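Long-range contacts in 8-amino-8-demethylriboflavin N,N-dimethyltransferase (Streptomyces davawensis, PDB 4D7K), which catalyses the two S-adenosyl-methionine-dependent N-methylations that turn 8-amino-8-demethyl-D-riboflavin into the antibiotic roseoflavin: residues A[259-270]-A[318-326]; A[166-174]-A[331-341]. All blocks are in the same frame, centred on the assembly; numbering follows the deposited sequence.

Contact 1 (A[259-270]-A[318-326]); sequences DADAVRLLVRIR and DLLARAGFD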
loop_
_atom_site.group_PDB
_atom_site.type_symbol
_atom_site.label_atom_id
_atom_site.label_comp_id
_atom_site.label_asym_id
_atom_site.label_seq_id
_atom_site.Cartn_x
_atom_site.Cartn_y
_atom_site.Cartn_z
ATOM N N ASP A 259 -10.348 21.913 24.558
ATOM C CA ASP A 259 -11.471 21.676 25.459
ATOM C C ASP A 259 -12.179 22.978 25.805
ATOM O O ASP A 259 -13.398 23.084 25.663
ATOM C CB ASP A 259 -11.006 20.980 26.740
ATOM C CG ASP A 259 -10.682 19.516 26.524
ATOM O OD1 ASP A 259 -11.153 18.946 25.517
ATOM O OD2 ASP A 259 -9.963 18.934 27.362
ATOM N N ALA A 260 -11.405 23.965 26.248
ATOM C CA ALA A 260 -11.942 25.267 26.632
ATOM C C ALA A 260 -12.692 25.936 25.484
ATOM O O ALA A 260 -13.691 26.622 25.701
ATOM C CB ALA A 260 -10.821 26.173 27.128
ATOM N N ASP A 261 -12.206 25.732 24.263
ATOM C CA ASP A 261 -12.842 26.305 23.082
ATOM C C ASP A 261 -14.084 25.520 22.662
ATOM O O ASP A 261 -15.103 26.111 22.303
ATOM C CB ASP A 261 -11.850 26.369 21.918
ATOM C CG ASP A 261 -10.694 27.311 22.188
ATOM O OD1 ASP A 261 -10.830 28.520 21.903
ATOM O OD2 ASP A 261 -9.646 26.841 22.678
ATOM N N ALA A 262 -13.993 24.192 22.706
ATOM C CA ALA A 262 -15.105 23.330 22.308
ATOM C C ALA A 262 -16.316 23.527 23.209
ATOM O O ALA A 262 -17.447 23.580 22.728
ATOM C CB ALA A 262 -14.679 21.867 22.317
ATOM N N VAL A 263 -16.072 23.635 24.513
ATOM C CA VAL A 263 -17.144 23.834 25.485
ATOM C C VAL A 263 -17.946 25.101 25.184
ATOM O O VAL A 263 -19.178 25.073 25.168
ATOM C CB VAL A 263 -16.593 23.908 26.928
ATOM C CG1 VAL A 263 -17.665 24.404 27.887
ATOM C CG2 VAL A 263 -16.074 22.549 27.370
ATOM N N ARG A 264 -17.242 26.203 24.935
ATOM C CA ARG A 264 -17.891 27.470 24.608
ATOM C C ARG A 264 -18.829 27.318 23.414
ATOM O O ARG A 264 -19.971 27.778 23.451
ATOM C CB ARG A 264 -16.848 28.555 24.325
ATOM C CG ARG A 264 -16.028 28.953 25.545
ATOM C CD ARG A 264 -15.221 30.225 25.308
ATOM N NE ARG A 264 -14.191 30.059 24.286
ATOM C CZ ARG A 264 -14.216 30.644 23.092
ATOM N NH1 ARG A 264 -15.223 31.442 22.762
ATOM N NH2 ARG A 264 -13.233 30.435 22.228
ATOM N N LEU A 265 -18.342 26.662 22.363
ATOM C CA LEU A 265 -19.146 26.401 21.172
ATOM C C LEU A 265 -20.357 25.534 21.504
ATOM O O LEU A 265 -21.464 25.784 21.030
ATOM C CB LEU A 265 -18.298 25.729 20.091
ATOM C CG LEU A 265 -19.023 25.320 18.809
ATOM C CD1 LEU A 265 -19.661 26.528 18.139
ATOM C CD2 LEU A 265 -18.068 24.622 17.856
ATOM N N LEU A 266 -20.139 24.516 22.327
ATOM C CA LEU A 266 -21.213 23.618 22.725
ATOM C C LEU A 266 -22.262 24.339 23.572
ATOM O O LEU A 266 -23.455 24.058 23.464
ATOM C CB LEU A 266 -20.642 22.421 23.483
ATOM C CG LEU A 266 -19.774 21.463 22.666
ATOM C CD1 LEU A 266 -18.981 20.549 23.586
ATOM C CD2 LEU A 266 -20.630 20.650 21.705
ATOM N N VAL A 267 -21.810 25.273 24.407
ATOM C CA VAL A 267 -22.708 26.069 25.242
ATOM C C VAL A 267 -23.567 26.995 24.380
ATOM O O VAL A 267 -24.760 27.174 24.637
ATOM C CB VAL A 267 -21.924 26.906 26.288
ATOM C CG1 VAL A 267 -22.825 27.929 26.957
ATOM C CG2 VAL A 267 -21.300 26.000 27.338
ATOM N N ARG A 268 -22.955 27.571 23.349
ATOM C CA ARG A 268 -23.662 28.446 22.419
ATOM C C ARG A 268 -24.720 27.688 21.622
ATOM O O ARG A 268 -25.802 28.212 21.356
ATOM C CB ARG A 268 -22.672 29.121 21.469
ATOM C CG ARG A 268 -21.986 30.340 22.058
ATOM C CD ARG A 268 -22.947 31.515 22.178
ATOM N NE ARG A 268 -23.430 31.964 20.874
ATOM C CZ ARG A 268 -24.643 31.709 20.392
ATOM N NH1 ARG A 268 -25.512 31.009 21.110
ATOM N NH2 ARG A 268 -24.989 32.158 19.192
ATOM N N ILE A 269 -24.405 26.458 21.236
ATOM C CA ILE A 269 -25.380 25.610 20.564
ATOM C C ILE A 269 -26.518 25.287 21.525
ATOM O O ILE A 269 -27.691 25.342 21.157
ATOM C CB ILE A 269 -24.743 24.305 20.049
ATOM C CG1 ILE A 269 -23.691 24.617 18.981
ATOM C CG2 ILE A 269 -25.808 23.366 19.487
ATOM C CD1 ILE A 269 -22.921 23.403 18.512
ATOM N N ARG A 270 -26.156 24.981 22.767
ATOM C CA ARG A 270 -27.121 24.587 23.788
ATOM C C ARG A 270 -28.228 25.618 24.007
ATOM O O ARG A 270 -29.393 25.259 24.183
ATOM C CB ARG A 270 -26.401 24.319 25.110
ATOM C CG ARG A 270 -27.326 23.965 26.260
ATOM C CD ARG A 270 -28.120 22.695 25.980
ATOM N NE ARG A 270 -29.095 22.441 27.036
ATOM C CZ ARG A 270 -30.348 22.882 27.018
ATOM N NH1 ARG A 270 -30.790 23.590 25.986
ATOM N NH2 ARG A 270 -31.163 22.609 28.027
ATOM N N ASP A 318 -17.750 14.152 29.559
ATOM C CA ASP A 318 -17.195 15.225 30.381
ATOM C C ASP A 318 -17.296 16.577 29.680
ATOM O O ASP A 318 -17.601 17.591 30.307
ATOM C CB ASP A 318 -15.735 14.919 30.735
ATOM C CG ASP A 318 -15.235 15.726 31.921
ATOM O OD1 ASP A 318 -15.368 16.969 31.908
ATOM O OD2 ASP A 318 -14.713 15.113 32.877
ATOM N N LEU A 319 -17.038 16.582 28.378
ATOM C CA LEU A 319 -17.127 17.804 27.591
ATOM C C LEU A 319 -18.572 18.295 27.531
ATOM O O LEU A 319 -18.859 19.449 27.847
ATOM C CB LEU A 319 -16.578 17.572 26.181
ATOM C CG LEU A 319 -15.667 18.659 25.608
ATOM C CD1 LEU A 319 -14.401 18.768 26.438
ATOM C CD2 LEU A 319 -15.331 18.378 24.151
ATOM N N LEU A 320 -19.476 17.404 27.136
ATOM C CA LEU A 320 -20.890 17.738 26.997
ATOM C C LEU A 320 -21.537 18.086 28.334
ATOM O O LEU A 320 -22.497 18.856 28.381
ATOM C CB LEU A 320 -21.644 16.578 26.342
ATOM C CG LEU A 320 -21.289 16.319 24.876
ATOM C CD1 LEU A 320 -21.665 14.900 24.471
ATOM C CD2 LEU A 320 -21.962 17.334 23.969
ATOM N N ALA A 321 -21.011 17.515 29.415
ATOM C CA ALA A 321 -21.528 17.784 30.753
ATOM C C ALA A 321 -21.355 19.254 31.115
ATOM O O ALA A 321 -22.252 19.875 31.683
ATOM C CB ALA A 321 -20.837 16.895 31.788
ATOM N N ARG A 322 -20.195 19.805 30.776
ATOM C CA ARG A 322 -19.897 21.204 31.061
ATOM C C ARG A 322 -20.743 22.157 30.215
ATOM O O ARG A 322 -20.856 23.343 30.528
ATOM C CB ARG A 322 -18.408 21.486 30.838
ATOM C CG ARG A 322 -17.484 20.758 31.808
ATOM C CD ARG A 322 -16.054 21.274 31.707
ATOM N NE ARG A 322 -15.349 20.753 30.538
ATOM C CZ ARG A 322 -14.198 21.238 30.083
ATOM N NH1 ARG A 322 -13.622 22.268 30.686
ATOM N NH2 ARG A 322 -13.626 20.700 29.014
ATOM N N ALA A 323 -21.338 21.634 29.147
ATOM C CA ALA A 323 -22.165 22.444 28.260
ATOM C C ALA A 323 -23.656 22.165 28.451
ATOM O O ALA A 323 -24.496 22.754 27.770
ATOM C CB ALA A 323 -21.766 22.210 26.815
ATOM N N GLY A 324 -23.980 21.266 29.373
ATOM C CA GLY A 324 -25.367 20.947 29.664
ATOM C C GLY A 324 -26.010 20.017 28.652
ATOM O O GLY A 324 -27.179 20.183 28.301
ATOM N N PHE A 325 -25.248 19.036 28.180
ATOM C CA PHE A 325 -25.775 18.033 27.259
ATOM C C PHE A 325 -25.714 16.626 27.846
ATOM O O PHE A 325 -24.878 16.335 28.700
ATOM C CB PHE A 325 -25.012 18.060 25.935
ATOM C CG PHE A 325 -25.449 19.146 24.999
ATOM C CD1 PHE A 325 -26.658 19.054 24.330
ATOM C CD2 PHE A 325 -24.642 20.247 24.766
ATOM C CE1 PHE A 325 -27.061 20.047 23.457
ATOM C CE2 PHE A 325 -25.039 21.244 23.894
ATOM C CZ PHE A 325 -26.251 21.143 23.238
ATOM N N ASP A 326 -26.600 15.757 27.368
ATOM C CA ASP A 326 -26.586 14.349 27.745
ATOM C C ASP A 326 -26.547 13.460 26.512
ATOM O O ASP A 326 -27.297 13.674 25.560
ATOM C CB ASP A 326 -27.807 14.001 28.595
ATOM C CG ASP A 326 -27.492 13.954 30.071
ATOM O OD1 ASP A 326 -26.351 13.580 30.416
ATOM O OD2 ASP A 326 -28.381 14.288 30.883
#

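Contact 2 (A[166-174]-A[331-341]); sequences FADDFLTSF and HPAGDVWAVIE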
loop_
_atom_site.group_PDB
_atom_site.type_symbol
_atom_site.label_atom_id
_atom_site.label_comp_id
_atom_site.label_asym_id
_atom_site.label_seq_id
_atom_site.Cartn_x
_atom_site.Cartn_y
_atom_site.Cartn_z
ATOM N N PHE A 166 -18.895 7.513 2.181
ATOM C CA PHE A 166 -19.497 7.140 3.460
ATOM C C PHE A 166 -20.894 7.722 3.659
ATOM O O PHE A 166 -21.466 7.607 4.743
ATOM C CB PHE A 166 -18.605 7.584 4.624
ATOM C CG PHE A 166 -17.371 6.748 4.802
ATOM C CD1 PHE A 166 -17.461 5.442 5.260
ATOM C CD2 PHE A 166 -16.117 7.274 4.535
ATOM C CE1 PHE A 166 -16.324 4.672 5.433
ATOM C CE2 PHE A 166 -14.977 6.512 4.707
ATOM C CZ PHE A 166 -15.080 5.208 5.157
ATOM N N ALA A 167 -21.439 8.344 2.617
ATOM C CA ALA A 167 -22.724 9.037 2.723
ATOM C C ALA A 167 -23.858 8.116 3.183
ATOM O O ALA A 167 -24.569 8.428 4.140
ATOM C CB ALA A 167 -23.085 9.689 1.392
ATOM N N ASP A 168 -24.023 6.984 2.509
ATOM C CA ASP A 168 -25.102 6.060 2.845
ATOM C C ASP A 168 -24.984 5.525 4.272
ATOM O O ASP A 168 -25.994 5.298 4.937
ATOM C CB ASP A 168 -25.139 4.898 1.852
ATOM C CG ASP A 168 -25.533 5.340 0.458
ATOM O OD1 ASP A 168 -26.263 6.347 0.339
ATOM O OD2 ASP A 168 -25.114 4.684 -0.518
ATOM N N ASP A 169 -23.752 5.340 4.739
ATOM C CA ASP A 169 -23.504 4.809 6.076
ATOM C C ASP A 169 -24.165 5.652 7.167
ATOM O O ASP A 169 -24.613 5.119 8.180
ATOM C CB ASP A 169 -21.999 4.702 6.339
ATOM C CG ASP A 169 -21.376 3.478 5.687
ATOM O OD1 ASP A 169 -22.118 2.522 5.379
ATOM O OD2 ASP A 169 -20.144 3.463 5.487
ATOM N N PHE A 170 -24.227 6.964 6.960
ATOM C CA PHE A 170 -24.903 7.842 7.907
ATOM C C PHE A 170 -26.411 7.789 7.723
ATOM O O PHE A 170 -27.157 7.621 8.687
ATOM C CB PHE A 170 -24.416 9.288 7.763
ATOM C CG PHE A 170 -23.030 9.512 8.289
ATOM C CD1 PHE A 170 -22.783 9.500 9.651
ATOM C CD2 PHE A 170 -21.972 9.732 7.423
ATOM C CE1 PHE A 170 -21.505 9.701 10.138
ATOM C CE2 PHE A 170 -20.693 9.934 7.905
ATOM C CZ PHE A 170 -20.460 9.922 9.261
ATOM N N LEU A 171 -26.852 7.922 6.476
ATOM C CA LEU A 171 -28.272 8.074 6.171
ATOM C C LEU A 171 -29.087 6.809 6.414
ATOM O O LEU A 171 -30.316 6.856 6.418
ATOM C CB LEU A 171 -28.452 8.529 4.722
ATOM C CG LEU A 171 -27.897 9.920 4.420
ATOM C CD1 LEU A 171 -28.135 10.303 2.962
ATOM C CD2 LEU A 171 -28.513 10.941 5.364
ATOM N N THR A 172 -28.412 5.683 6.618
ATOM C CA THR A 172 -29.110 4.428 6.863
ATOM C C THR A 172 -28.949 3.946 8.298
ATOM O O THR A 172 -29.535 2.939 8.683
ATOM C CB THR A 172 -28.622 3.312 5.919
ATOM O OG1 THR A 172 -27.242 3.031 6.184
ATOM C CG2 THR A 172 -28.793 3.729 4.463
ATOM N N SER A 173 -28.159 4.665 9.089
ATOM C CA SER A 173 -27.849 4.220 10.444
ATOM C C SER A 173 -28.518 5.088 11.507
ATOM O O SER A 173 -28.567 4.715 12.680
ATOM C CB SER A 173 -26.337 4.207 10.663
ATOM O OG SER A 173 -25.694 3.392 9.697
ATOM N N PHE A 174 -29.024 6.246 11.094
ATOM C CA PHE A 174 -29.715 7.145 12.010
ATOM C C PHE A 174 -30.984 7.687 11.363
ATOM O O PHE A 174 -31.057 7.822 10.143
ATOM C CB PHE A 174 -28.800 8.298 12.437
ATOM C CG PHE A 174 -29.389 9.172 13.511
ATOM C CD1 PHE A 174 -29.412 8.751 14.832
ATOM C CD2 PHE A 174 -29.919 10.416 13.198
ATOM C CE1 PHE A 174 -29.954 9.549 15.822
ATOM C CE2 PHE A 174 -30.464 11.222 14.182
ATOM C CZ PHE A 174 -30.480 10.789 15.496
ATOM N N HIS A 331 -24.705 5.919 17.994
ATOM C CA HIS A 331 -25.152 4.963 16.988
ATOM C C HIS A 331 -24.076 4.718 15.943
ATOM O O HIS A 331 -23.598 5.658 15.312
ATOM C CB HIS A 331 -26.429 5.455 16.310
ATOM C CG HIS A 331 -27.460 5.970 17.263
ATOM N ND1 HIS A 331 -28.536 5.212 17.676
ATOM C CD2 HIS A 331 -27.586 7.168 17.881
ATOM C CE1 HIS A 331 -29.278 5.922 18.508
ATOM N NE2 HIS A 331 -28.722 7.113 18.650
ATOM N N PRO A 332 -23.694 3.447 15.758
ATOM C CA PRO A 332 -22.701 3.062 14.751
ATOM C C PRO A 332 -23.166 3.390 13.332
ATOM O O PRO A 332 -24.282 3.032 12.955
ATOM C CB PRO A 332 -22.571 1.545 14.940
ATOM C CG PRO A 332 -23.110 1.274 16.307
ATOM C CD PRO A 332 -24.178 2.292 16.529
ATOM N N ALA A 333 -22.316 4.068 12.569
ATOM C CA ALA A 333 -22.614 4.397 11.180
ATOM C C ALA A 333 -21.575 3.750 10.274
ATOM O O ALA A 333 -20.689 4.424 9.749
ATOM C CB ALA A 333 -22.645 5.911 10.977
ATOM N N GLY A 334 -21.684 2.437 10.104
ATOM C CA GLY A 334 -20.670 1.680 9.395
ATOM C C GLY A 334 -19.567 1.253 10.346
ATOM O O GLY A 334 -19.766 1.214 11.559
ATOM N N ASP A 335 -18.391 0.956 9.803
ATOM C CA ASP A 335 -17.317 0.401 10.612
ATOM C C ASP A 335 -16.307 1.449 11.062
ATOM O O ASP A 335 -15.267 1.117 11.632
ATOM C CB ASP A 335 -16.606 -0.707 9.839
ATOM C CG ASP A 335 -17.491 -1.916 9.615
ATOM O OD1 ASP A 335 -18.360 -2.187 10.475
ATOM O OD2 ASP A 335 -17.318 -2.594 8.581
ATOM N N VAL A 336 -16.608 2.716 10.808
ATOM C CA VAL A 336 -15.716 3.784 11.227
ATOM C C VAL A 336 -16.443 4.824 12.053
ATOM O O VAL A 336 -16.138 5.036 13.228
ATOM C CB VAL A 336 -15.074 4.492 10.029
ATOM C CG1 VAL A 336 -14.164 5.610 10.514
ATOM C CG2 VAL A 336 -14.308 3.501 9.179
ATOM N N TRP A 337 -17.413 5.468 11.420
ATOM C CA TRP A 337 -18.055 6.639 11.985
ATOM C C TRP A 337 -19.240 6.280 12.866
ATOM O O TRP A 337 -19.722 5.148 12.862
ATOM C CB TRP A 337 -18.500 7.576 10.863
ATOM C CG TRP A 337 -17.435 7.799 9.839
ATOM C CD1 TRP A 337 -17.429 7.349 8.552
ATOM C CD2 TRP A 337 -16.206 8.515 10.018
ATOM N NE1 TRP A 337 -16.278 7.745 7.916
ATOM C CE2 TRP A 337 -15.507 8.463 8.796
ATOM C CE3 TRP A 337 -15.629 9.199 11.095
ATOM C CZ2 TRP A 337 -14.262 9.062 8.618
ATOM C CZ3 TRP A 337 -14.390 9.795 10.917
ATOM C CH2 TRP A 337 -13.721 9.724 9.688
ATOM N N ALA A 338 -19.699 7.262 13.627
ATOM C CA ALA A 338 -20.832 7.075 14.511
ATOM C C ALA A 338 -21.611 8.374 14.638
ATOM O O ALA A 338 -21.058 9.458 14.453
ATOM C CB ALA A 338 -20.367 6.596 15.877
ATOM N N VAL A 339 -22.896 8.264 14.944
ATOM C CA VAL A 339 -23.685 9.446 15.237
ATOM C C VAL A 339 -23.907 9.556 16.738
ATOM O O VAL A 339 -24.623 8.749 17.330
ATOM C CB VAL A 339 -25.036 9.427 14.513
ATOM C CG1 VAL A 339 -25.874 10.627 14.929
ATOM C CG2 VAL A 339 -24.822 9.426 13.014
ATOM N N ILE A 340 -23.267 10.546 17.351
ATOM C CA ILE A 340 -23.451 10.810 18.770
ATOM C C ILE A 340 -24.700 11.654 18.964
ATOM O O ILE A 340 -24.707 12.836 18.646
ATOM C CB ILE A 340 -22.239 11.538 19.384
ATOM C CG1 ILE A 340 -20.949 10.764 19.106
ATOM C CG2 ILE A 340 -22.431 11.730 20.884
ATOM C CD1 ILE A 340 -19.701 11.430 19.666
ATOM N N GLU A 341 -25.763 11.043 19.472
ATOM C CA GLU A 341 -27.005 11.770 19.695
ATOM C C GLU A 341 -27.005 12.415 21.077
ATOM O O GLU A 341 -26.934 11.722 22.093
ATOM C CB GLU A 341 -28.207 10.840 19.538
ATOM C CG GLU A 341 -29.543 11.545 19.638
ATOM C CD GLU A 341 -30.708 10.578 19.677
ATOM O OE1 GLU A 341 -30.498 9.383 19.387
ATOM O OE2 GLU A 341 -31.833 11.012 20.004
HETATM O O HOH W 1 -18.334 1.425 6.907
#

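Contact 1 (A[259-270]-A[318-326])
Leu-319 pushes its side chain into helix 259-270 as a knob into the hole lined by Asp-259, Ala-262, Val-263 and Leu-266. Its two methyls part there: CD2 goes to the Ala-262 methyl, while CD1 comes within 3.4 Å of Asp-259 OD1. One turn on, the two segments come close through small groups, with Leu-266 CB only 3.5 Å from Ala-323 CB and Val-267 CG2 resting on the same alanine. Arg-322 bends at chi3 and lays one face of its guanidinium over Val-263 CG2, which lies 3.5 Å from Arg-322 CZ; Asp-259 OD2 stays 4.4 Å from Arg-322 NH2, too far for a salt bridge.

At the other end Arg-270 CD lies 3.9 Å from the centroid of the Phe-325 ring in a CH-pi contact, while Leu-266 O meets the ring edge. With CG anti to the backbone N (chi1 177°) and a bend at chi2, the Arg-270 chain passes over the outer rim of the ring, and NE then donates to Gly-324 O at 3.2 Å, a bent bond of 137°.

Behind this first shell, Gly-324 ends its helix in a Schellman motif, turning the chain into strand 325-333. Helices 259-270 and 313-322 pack side by side on the Rossmann-like sheet, their short segments at 50°, with Leu-266 on Leu-250 and Leu-281 of its strands. The chemistry is thus mainly apolar: Asp-259 and Arg-270 have further polar partners in Arg-311 and Gly-274, while Arg-322 offers this contact the face of its guanidinium.

Contact 2 (A[166-174]-A[331-341])
Trp-337 turns the NE1 edge of its indole onto the face of Phe-166 in a T-shaped pair, NE1 lying 3.4 Å from Phe-166 CG and the planes at 88°. Phe-170 completes an aromatic cluster with these two, nearly parallel to the indole but slid aside, with Phe-170 CZ 3.5 Å from Trp-337 CB. Phe-174, with CG anti to the backbone N (chi1 -173°), points its edge at the face of His-331.

Aliphatic groups fill in between. Val-339 divides its methyls, CG1 over the face of Phe-174 and CG2 at the edge of Phe-170, while Ala-333 CB packs 3.8 Å from Phe-170 CD1.

Polar links are indirect: one water donates to Asp-169 OD2 and accepts from Asp-335 N. Within the hairpin, His-331 NE2 donates to Glu-341 OE1 at 3.0 Å, which helps hold the histidine ring with its face toward the edge of Phe-174; Glu-341 OE2 has salt bridges to Arg-178 and Arg-280.

Segment 166-174, with its short helix 167-171, thus packs against the C-terminal antiparallel hairpin of strands 325-333 and 337-344; Phe-170 and Phe-174 also touch strand 280-285, while Val-336 packs against helix 293-305.

In the fold
Both contacts use strand 325-333, the edge of the seven-stranded Rossmann-like sheet of this class I methyltransferase, but at opposite ends: contact 1 at its start, contact 2 at its finish, where it turns back into strand 337-344. Their centres lie about 22 Å apart. Each is partly buried. Contact 1, farther from the chain centre, joins two helices and the start of a strand, largely through aliphatic side chains, with Leu-266 reaching the sheet and exposed arginine and aspartate at the border. Contact 2 sets a short helix against the sheet itself; there aromatic rings dominate, and a water bridge is the polar link, whereas contact 1 has a direct arginine-to-carbonyl hydrogen bond.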